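Local coordinates for protein family 88 glycosyl hydrolase (Bacteroides thetaiotaomicron, PDB 5NOA) that probably hydrolyses unsaturated uronic acid sugars from the ends of oligosaccharides released by polysaccharide lyases, at residues A[202-207]-A[227-232]; A[274-279]-A[283-288]; A[325-330]-A[335-340]. All coordinates share one frame; numbering follows the deposited sequence.

Contact 1: A[202-207]-A[227-232]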
loop_
_atom_site.group_PDB
_atom_site.type_symbol
_atom_site.label_atom_id
_atom_site.label_comp_id
_atom_site.label_asym_id
_atom_site.label_seq_id
_atom_site.Cartn_x
_atom_site.Cartn_y
_atom_site.Cartn_z
ATOM N N GLY A 202 -5.841 11.936 14.311
ATOM C CA GLY A 202 -5.830 10.506 14.033
ATOM C C GLY A 202 -5.385 10.128 12.634
ATOM O O GLY A 202 -5.753 9.084 12.140
ATOM N N LEU A 203 -4.551 10.966 12.000
ATOM C CA LEU A 203 -4.068 10.733 10.639
ATOM C C LEU A 203 -2.572 11.016 10.605
ATOM O O LEU A 203 -2.022 11.657 11.500
ATOM C CB LEU A 203 -4.801 11.685 9.673
ATOM C CG LEU A 203 -6.295 11.444 9.459
ATOM C CD1 LEU A 203 -6.877 12.524 8.589
ATOM C CD2 LEU A 203 -6.604 10.090 8.880
ATOM N N TYR A 204 -1.926 10.485 9.565
ATOM C CA TYR A 204 -0.515 10.690 9.327
ATOM C C TYR A 204 -0.265 11.795 8.311
ATOM O O TYR A 204 -0.799 11.781 7.198
ATOM C CB TYR A 204 0.122 9.413 8.758
ATOM C CG TYR A 204 0.340 8.323 9.781
ATOM C CD1 TYR A 204 -0.712 7.473 10.122
ATOM C CD2 TYR A 204 1.528 8.136 10.427
ATOM C CE1 TYR A 204 -0.583 6.488 11.060
ATOM C CE2 TYR A 204 1.684 7.116 11.373
ATOM C CZ TYR A 204 0.613 6.341 11.697
ATOM O OH TYR A 204 0.735 5.344 12.629
ATOM N N TYR A 205 0.640 12.686 8.662
ATOM C CA TYR A 205 1.217 13.585 7.683
ATOM C C TYR A 205 2.087 12.792 6.715
ATOM O O TYR A 205 2.664 11.777 7.071
ATOM C CB TYR A 205 2.039 14.670 8.390
ATOM C CG TYR A 205 1.178 15.611 9.243
ATOM C CD1 TYR A 205 0.320 16.533 8.653
ATOM C CD2 TYR A 205 1.213 15.562 10.620
ATOM C CE1 TYR A 205 -0.456 17.385 9.425
ATOM C CE2 TYR A 205 0.420 16.378 11.405
ATOM C CZ TYR A 205 -0.402 17.301 10.805
ATOM O OH TYR A 205 -1.203 18.118 11.575
ATOM N N ARG A 206 2.250 13.332 5.528
ATOM C CA ARG A 206 3.029 12.611 4.542
ATOM C C ARG A 206 4.522 12.476 4.905
ATOM O O ARG A 206 5.179 11.525 4.472
ATOM C CB ARG A 206 2.830 13.162 3.157
ATOM C CG ARG A 206 3.465 14.491 2.931
ATOM C CD ARG A 206 2.822 15.193 1.766
ATOM N NE ARG A 206 3.140 14.632 0.486
ATOM C CZ ARG A 206 2.635 15.047 -0.696
ATOM N NH1 ARG A 206 1.717 16.059 -0.857
ATOM N NH2 ARG A 206 3.026 14.426 -1.798
ATOM N N ASP A 207 5.002 13.470 5.661
ATOM C CA ASP A 207 6.354 13.520 6.216
ATOM C C ASP A 207 6.355 14.662 7.230
ATOM O O ASP A 207 5.348 15.407 7.356
ATOM C CB ASP A 207 7.470 13.635 5.145
ATOM C CG ASP A 207 7.385 14.848 4.289
ATOM O OD1 ASP A 207 7.388 15.955 4.819
ATOM O OD2 ASP A 207 7.380 14.694 3.048
ATOM N N ARG A 227 -3.243 9.654 -0.506
ATOM C CA ARG A 227 -2.467 8.469 -0.848
ATOM C C ARG A 227 -1.526 8.101 0.293
ATOM O O ARG A 227 -1.367 6.927 0.576
ATOM C CB ARG A 227 -1.721 8.589 -2.175
ATOM C CG ARG A 227 -0.967 7.294 -2.459
ATOM C CD ARG A 227 -0.535 7.067 -3.907
ATOM N NE ARG A 227 0.467 8.003 -4.410
ATOM C CZ ARG A 227 0.302 8.849 -5.432
ATOM N NH1 ARG A 227 -0.876 8.992 -6.024
ATOM N NH2 ARG A 227 1.329 9.602 -5.828
ATOM N N GLY A 228 -0.946 9.092 0.958
ATOM C CA GLY A 228 -0.054 8.846 2.110
ATOM C C GLY A 228 -0.722 7.983 3.190
ATOM O O GLY A 228 -0.190 6.976 3.655
ATOM N N ASP A 229 -1.906 8.436 3.610
ATOM C CA ASP A 229 -2.634 7.678 4.598
ATOM C C ASP A 229 -3.137 6.339 4.072
ATOM O O ASP A 229 -3.256 5.385 4.860
ATOM C CB ASP A 229 -3.738 8.501 5.224
ATOM C CG ASP A 229 -3.188 9.431 6.239
ATOM O OD1 ASP A 229 -2.573 10.471 5.821
ATOM O OD2 ASP A 229 -3.274 9.122 7.446
ATOM N N GLY A 230 -3.429 6.277 2.789
ATOM C CA GLY A 230 -3.786 5.013 2.176
ATOM C C GLY A 230 -2.683 3.989 2.299
ATOM O O GLY A 230 -2.928 2.852 2.687
ATOM N N TRP A 231 -1.456 4.395 2.014
ATOM C CA TRP A 231 -0.329 3.504 2.167
ATOM C C TRP A 231 -0.252 2.981 3.586
ATOM O O TRP A 231 -0.026 1.787 3.832
ATOM C CB TRP A 231 1.010 4.178 1.872
ATOM C CG TRP A 231 1.278 4.598 0.452
ATOM C CD1 TRP A 231 1.495 5.869 0.043
ATOM C CD2 TRP A 231 1.520 3.771 -0.696
ATOM N NE1 TRP A 231 1.824 5.893 -1.286
ATOM C CE2 TRP A 231 1.845 4.625 -1.759
ATOM C CE3 TRP A 231 1.512 2.400 -0.939
ATOM C CZ2 TRP A 231 2.149 4.159 -3.035
ATOM C CZ3 TRP A 231 1.845 1.944 -2.212
ATOM C CH2 TRP A 231 2.133 2.832 -3.241
ATOM N N VAL A 232 -0.454 3.852 4.565
ATOM C CA VAL A 232 -0.294 3.454 5.954
ATOM C C VAL A 232 -1.383 2.467 6.367
ATOM O O VAL A 232 -1.110 1.451 7.012
ATOM C CB VAL A 232 -0.245 4.650 6.910
ATOM C CG1 VAL A 232 -0.061 4.163 8.349
ATOM C CG2 VAL A 232 0.860 5.635 6.545
#
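Asp229 and Tyr204 meet through similar first torsions: each holds CG beside its own backbone N (chi1 -78° and -75°), which sends the carboxylate off helix 226-242 to the backbone of strand 203-204 and turns one face of the phenol ring to Val232. The polar half of the contact is a grip on the backbone. Tyr204 N donates to the syn lone pair of Asp229 OD2 at 2.9 Å, and the bond is nearly straight (168°). The second carboxylate oxygen, Asp229 OD1, stands 2.6 Å from Tyr204 O, so both oxygens lie close to the backbone of Tyr204.

The apolar half is a CH-pi contact. Val232 CG1 sits over one face of the Tyr204 ring, 4.0 Å from the ring centroid and shifted toward the rim; its nearest ring atom is Tyr204 CE1 at 3.6 Å. Leu260 of helix 250-266 touches both Leu203 and Asp229, and Met278 packs on Asp229, so apolar side chains also pack against this buried acid. Two oxygens as close as Asp229 OD1 and Tyr204 O are consistent with a proton held on the carboxyl group, which would let it act as donor and acceptor to the backbone of a single residue.

Contact 2: A[274-279]-A[283-288]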
loop_
_atom_site.group_PDB
_atom_site.type_symbol
_atom_site.label_atom_id
_atom_site.label_comp_id
_atom_site.label_asym_id
_atom_site.label_seq_id
_atom_site.Cartn_x
_atom_site.Cartn_y
_atom_site.Cartn_z
ATOM N N TRP A 274 -11.967 9.954 -1.332
ATOM C CA TRP A 274 -11.219 10.874 -0.516
ATOM C C TRP A 274 -10.454 11.817 -1.426
ATOM O O TRP A 274 -9.857 11.389 -2.396
ATOM C CB TRP A 274 -10.256 10.145 0.396
ATOM C CG TRP A 274 -10.922 9.481 1.567
ATOM C CD1 TRP A 274 -10.917 9.920 2.842
ATOM C CD2 TRP A 274 -11.617 8.224 1.579
ATOM N NE1 TRP A 274 -11.568 9.029 3.659
ATOM C CE2 TRP A 274 -11.988 7.974 2.908
ATOM C CE3 TRP A 274 -11.927 7.276 0.617
ATOM C CZ2 TRP A 274 -12.672 6.839 3.274
ATOM C CZ3 TRP A 274 -12.605 6.140 0.991
ATOM C CH2 TRP A 274 -12.943 5.930 2.302
ATOM N N THR A 275 -10.474 13.087 -1.087
ATOM C CA THR A 275 -9.749 14.095 -1.843
ATOM C C THR A 275 -8.277 14.073 -1.481
ATOM O O THR A 275 -7.881 13.623 -0.383
ATOM C CB THR A 275 -10.364 15.492 -1.628
ATOM O OG1 THR A 275 -10.535 15.739 -0.235
ATOM C CG2 THR A 275 -11.703 15.609 -2.292
ATOM N N ARG A 276 -7.475 14.577 -2.408
ATOM C CA ARG A 276 -6.036 14.590 -2.249
ATOM C C ARG A 276 -5.576 15.179 -0.920
ATOM O O ARG A 276 -4.650 14.630 -0.302
ATOM C CB ARG A 276 -5.390 15.299 -3.457
ATOM C CG ARG A 276 -5.413 14.468 -4.727
ATOM C CD ARG A 276 -5.086 15.264 -5.956
ATOM N NE ARG A 276 -6.236 16.067 -6.339
ATOM C CZ ARG A 276 -6.207 17.016 -7.270
ATOM N NH1 ARG A 276 -5.073 17.303 -7.914
ATOM N NH2 ARG A 276 -7.294 17.669 -7.575
ATOM N N SER A 277 -6.180 16.286 -0.458
ATOM C CA SER A 277 -6.044 16.775 0.934
ATOM C C SER A 277 -7.298 16.285 1.656
ATOM O O SER A 277 -8.415 16.740 1.375
ATOM C CB SER A 277 -5.927 18.292 0.989
ATOM O OG SER A 277 -5.602 18.747 2.284
ATOM N N MET A 278 -7.135 15.311 2.529
ATOM C CA MET A 278 -8.295 14.545 3.032
ATOM C C MET A 278 -9.319 15.403 3.740
ATOM O O MET A 278 -10.507 15.106 3.659
ATOM C CB MET A 278 -7.803 13.476 4.007
ATOM C CG MET A 278 -6.976 12.400 3.346
ATOM S SD MET A 278 -6.148 11.272 4.523
ATOM C CE MET A 278 -7.566 10.403 5.222
ATOM N N LEU A 279 -8.848 16.440 4.455
ATOM C CA LEU A 279 -9.714 17.290 5.268
ATOM C C LEU A 279 -10.076 18.601 4.580
ATOM O O LEU A 279 -10.710 19.435 5.193
ATOM C CB LEU A 279 -9.071 17.575 6.621
ATOM C CG LEU A 279 -8.639 16.372 7.435
ATOM C CD1 LEU A 279 -8.097 16.812 8.783
ATOM C CD2 LEU A 279 -9.725 15.362 7.641
ATOM N N HIS A 283 -9.027 22.394 -1.497
ATOM C CA HIS A 283 -7.599 22.581 -1.727
ATOM C C HIS A 283 -7.153 21.945 -3.051
ATOM O O HIS A 283 -6.337 22.487 -3.773
ATOM C CB HIS A 283 -6.875 22.024 -0.492
ATOM C CG HIS A 283 -5.405 21.963 -0.594
ATOM N ND1 HIS A 283 -4.591 22.947 -0.098
ATOM C CD2 HIS A 283 -4.589 21.036 -1.151
ATOM C CE1 HIS A 283 -3.334 22.609 -0.293
ATOM N NE2 HIS A 283 -3.306 21.448 -0.920
ATOM N N ALA A 284 -7.641 20.748 -3.308
ATOM C CA ALA A 284 -7.316 19.973 -4.494
ATOM C C ALA A 284 -8.543 19.162 -4.764
ATOM O O ALA A 284 -8.745 18.090 -4.202
ATOM C CB ALA A 284 -6.093 19.093 -4.271
ATOM N N PRO A 285 -9.457 19.678 -5.578
ATOM C CA PRO A 285 -10.817 19.115 -5.616
ATOM C C PRO A 285 -10.971 17.834 -6.401
ATOM O O PRO A 285 -10.138 17.478 -7.228
ATOM C CB PRO A 285 -11.633 20.248 -6.289
ATOM C CG PRO A 285 -10.625 20.914 -7.167
ATOM C CD PRO A 285 -9.385 20.938 -6.334
ATOM N N GLY A 286 -12.107 17.216 -6.174
ATOM C CA GLY A 286 -12.597 16.165 -7.006
ATOM C C GLY A 286 -12.025 14.802 -6.688
ATOM O O GLY A 286 -11.229 14.600 -5.732
ATOM N N PRO A 287 -12.447 13.792 -7.469
ATOM C CA PRO A 287 -12.068 12.430 -7.200
ATOM C C PRO A 287 -10.555 12.156 -7.246
ATOM O O PRO A 287 -9.807 12.734 -8.012
ATOM C CB PRO A 287 -12.695 11.656 -8.350
ATOM C CG PRO A 287 -13.437 12.558 -9.158
ATOM C CD PRO A 287 -13.327 13.918 -8.643
ATOM N N GLU A 288 -10.134 11.188 -6.447
ATOM C CA GLU A 288 -8.803 10.611 -6.603
ATOM C C GLU A 288 -8.915 9.143 -6.244
ATOM O O GLU A 288 -9.617 8.796 -5.288
ATOM C CB GLU A 288 -7.765 11.350 -5.779
ATOM C CG GLU A 288 -6.316 11.056 -6.206
ATOM C CD GLU A 288 -5.739 9.735 -5.748
ATOM O OE1 GLU A 288 -5.919 9.407 -4.561
ATOM O OE2 GLU A 288 -5.020 9.063 -6.574
HETATM O O HOH W 1 -7.859 9.290 -2.618
HETATM O O HOH W 2 -8.712 15.500 -4.943
HETATM O O HOH W 3 -8.115 18.144 -1.554
#
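Arg276 and Ala284 form the dense part of this contact. The methyl CB of Ala284 lies over one face of the guanidinium, 3.6 Å from Arg276 CZ and shifted toward the rim, while the aliphatic Arg276 CG rests 3.8 Å from Glu288 CG, the side chains crossing at about a right angle. A bend at chi3 (-77°) turns the guanidinium so that Arg276 NH2 donates to Pro285 O at 2.9 Å, an acceptor close to the guanidinium plane although the N-H points off line (146°). Glu343 forms a salt bridge with NH1, and Gln349 O takes a further bond from NH2.

The looser part is spanned by water. Water 2 accepts from Arg276 N and from Arg276 NE (2.9 Å) and lies 2.7 Å from Ala284 O, with Gly286 O also in range. Water 3 joins Ser277 N to the same Ala284 O, and water 1 lies between Trp274 O and Glu288 OE1. At the partly exposed His283, CD2 lies 3.7 Å from Ser277 CB. Glu288 OE2 bonds Ser290 OG, and OE1 bonds Gly291 N, capping helix 289-304. The chemistry implies a loop closed by one arginine and ordered waters in place of direct backbone pairing.

Contact 3: A[325-330]-A[335-340]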
loop_
_atom_site.group_PDB
_atom_site.type_symbol
_atom_site.label_atom_id
_atom_site.label_comp_id
_atom_site.label_asym_id
_atom_site.label_seq_id
_atom_site.Cartn_x
_atom_site.Cartn_y
_atom_site.Cartn_z
ATOM N N SER A 325 -15.906 1.449 -8.746
ATOM C CA SER A 325 -16.474 0.637 -9.809
ATOM C C SER A 325 -17.221 1.385 -10.870
ATOM O O SER A 325 -17.323 0.904 -11.983
ATOM C CB SER A 325 -17.327 -0.471 -9.193
ATOM O OG SER A 325 -18.416 0.035 -8.498
ATOM N N THR A 326 -17.715 2.565 -10.515
ATOM C CA THR A 326 -18.510 3.393 -11.419
ATOM C C THR A 326 -17.789 4.546 -12.060
ATOM O O THR A 326 -18.161 4.950 -13.152
ATOM C CB THR A 326 -19.773 3.964 -10.733
ATOM O OG1 THR A 326 -19.431 4.841 -9.640
ATOM C CG2 THR A 326 -20.535 2.863 -10.239
ATOM N N VAL A 327 -16.867 5.144 -11.323
ATOM C CA VAL A 327 -16.220 6.369 -11.769
ATOM C C VAL A 327 -14.758 6.097 -12.129
ATOM O O VAL A 327 -14.315 6.463 -13.241
ATOM C CB VAL A 327 -16.339 7.485 -10.715
ATOM C CG1 VAL A 327 -15.618 8.722 -11.166
ATOM C CG2 VAL A 327 -17.806 7.768 -10.415
ATOM N N ALA A 328 -14.006 5.463 -11.238
ATOM C CA ALA A 328 -12.592 5.211 -11.522
ATOM C C ALA A 328 -12.398 4.186 -12.653
ATOM O O ALA A 328 -11.574 4.375 -13.543
ATOM C CB ALA A 328 -11.864 4.761 -10.282
ATOM N N LEU A 329 -13.128 3.082 -12.593
ATOM C CA LEU A 329 -12.988 2.005 -13.555
ATOM C C LEU A 329 -13.578 2.368 -14.896
ATOM O O LEU A 329 -14.688 2.831 -14.980
ATOM C CB LEU A 329 -13.715 0.784 -13.024
ATOM C CG LEU A 329 -13.792 -0.459 -13.921
ATOM C CD1 LEU A 329 -12.409 -1.046 -14.162
ATOM C CD2 LEU A 329 -14.702 -1.466 -13.247
ATOM N N GLN A 330 -12.817 2.133 -15.951
ATOM C CA GLN A 330 -13.278 2.324 -17.335
ATOM C C GLN A 330 -13.603 0.972 -17.916
ATOM O O GLN A 330 -13.082 -0.057 -17.447
ATOM C CB GLN A 330 -12.198 3.026 -18.159
ATOM C CG GLN A 330 -11.763 4.331 -17.458
ATOM C CD GLN A 330 -10.994 5.313 -18.272
ATOM O OE1 GLN A 330 -10.692 5.057 -19.423
ATOM N NE2 GLN A 330 -10.676 6.483 -17.666
ATOM N N ILE A 335 -7.866 1.950 -15.013
ATOM C CA ILE A 335 -8.197 2.596 -13.737
ATOM C C ILE A 335 -7.793 4.046 -13.814
ATOM O O ILE A 335 -6.624 4.371 -13.864
ATOM C CB ILE A 335 -7.454 1.917 -12.581
ATOM C CG1 ILE A 335 -7.793 0.415 -12.508
ATOM C CG2 ILE A 335 -7.736 2.625 -11.257
ATOM C CD1 ILE A 335 -9.281 0.129 -12.493
ATOM N N GLY A 336 -8.785 4.939 -13.805
ATOM C CA GLY A 336 -8.545 6.363 -13.916
ATOM C C GLY A 336 -8.572 7.136 -12.626
ATOM O O GLY A 336 -8.729 6.556 -11.558
ATOM N N TYR A 337 -8.428 8.459 -12.736
ATOM C CA TYR A 337 -8.390 9.403 -11.625
ATOM C C TYR A 337 -7.273 9.098 -10.627
ATOM O O TYR A 337 -7.379 9.448 -9.447
ATOM C CB TYR A 337 -9.748 9.566 -10.938
ATOM C CG TYR A 337 -10.800 10.239 -11.755
ATOM C CD1 TYR A 337 -10.821 11.616 -11.890
ATOM C CD2 TYR A 337 -11.796 9.507 -12.334
ATOM C CE1 TYR A 337 -11.806 12.257 -12.586
ATOM C CE2 TYR A 337 -12.797 10.135 -13.067
ATOM C CZ TYR A 337 -12.824 11.521 -13.196
ATOM O OH TYR A 337 -13.817 12.120 -13.881
ATOM N N VAL A 338 -6.173 8.530 -11.105
ATOM C CA VAL A 338 -5.038 8.299 -10.243
ATOM C C VAL A 338 -4.163 9.558 -10.197
ATOM O O VAL A 338 -3.712 10.046 -11.227
ATOM C CB VAL A 338 -4.218 7.091 -10.681
ATOM C CG1 VAL A 338 -2.993 6.894 -9.783
ATOM C CG2 VAL A 338 -5.080 5.847 -10.704
ATOM N N GLN A 339 -3.918 10.103 -9.015
ATOM C CA GLN A 339 -3.031 11.275 -8.895
ATOM C C GLN A 339 -1.626 10.876 -9.388
ATOM O O GLN A 339 -1.031 9.968 -8.847
ATOM C CB GLN A 339 -2.946 11.725 -7.463
ATOM C CG GLN A 339 -2.053 12.938 -7.216
ATOM C CD GLN A 339 -2.025 13.328 -5.742
ATOM O OE1 GLN A 339 -2.330 12.542 -4.871
ATOM N NE2 GLN A 339 -1.686 14.562 -5.479
ATOM N N PRO A 340 -1.098 11.567 -10.422
ATOM C CA PRO A 340 0.177 11.168 -10.999
ATOM C C PRO A 340 1.383 11.577 -10.162
ATOM O O PRO A 340 1.333 12.593 -9.474
ATOM C CB PRO A 340 0.189 11.926 -12.327
ATOM C CG PRO A 340 -0.713 13.053 -12.157
ATOM C CD PRO A 340 -1.757 12.647 -11.192
#
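Ile335 opens the second segment against Leu329, the first residue to leave the end of helix 310-328. Their backbones make a single beta bridge with CA atoms 4.8 Å apart, and although both CB atoms point away, Leu329 CD1 and Ile335 CD1 come back to touch at 3.7 Å. Gly336 follows and supplies the polar tie: its N donates to Ala328 O at 2.9 Å in a nearly straight bond (168°). A CB built on this glycine would fall 3.0 Å from Gln330 NE2, a tight fit; that amide is held by Asn354 OD1.

Tyr337 comes next, with left-handed backbone angles. Its CG lies beside the backbone N (chi1 -68°), directing the ring toward the last helical turn. Val327 CG1 approaches Tyr337 CE2 obliquely at 3.7 Å, and Val327 O lies in the ring plane at its edge, 4.0 Å from CE2. An alanine in place of Tyr337 is likely to leave Val327 CG1 without its aromatic neighbour and open a gap beside the helix end. Beyond it, Val338 touches Thr289 at the start of helix 289-304. The bridge thus closes the turn after helix 310-328 between two others: Leu329 and Ile335 pack on Val40 of helix 29-47, while Ala328 and Ile335 touch Thr289 of helix 289-304.

The three contacts come in series along the chain, without overlap, in a mainly helical domain with long loops, consistent with the six-hairpin toroid of its family. Contacts 1 and 2 are centred about 13 Å apart, contacts 2 and 3 about 14 Å, contacts 1 and 3 about 20 Å. Contact 1 joins strand 203-204 to helix 226-242, contact 2 folds the loop leading into helix 289-304, and contact 3 closes the end of helix 310-328. Met278 packs on Asp229 and Leu203, joining the first two. Gln339 N probably bonds Glu288 OE2, and Gln339 O probably accepts from Arg227 NH1, so the loop after helix 310-328 is tied to the loop before helix 289-304 and to helix 226-242.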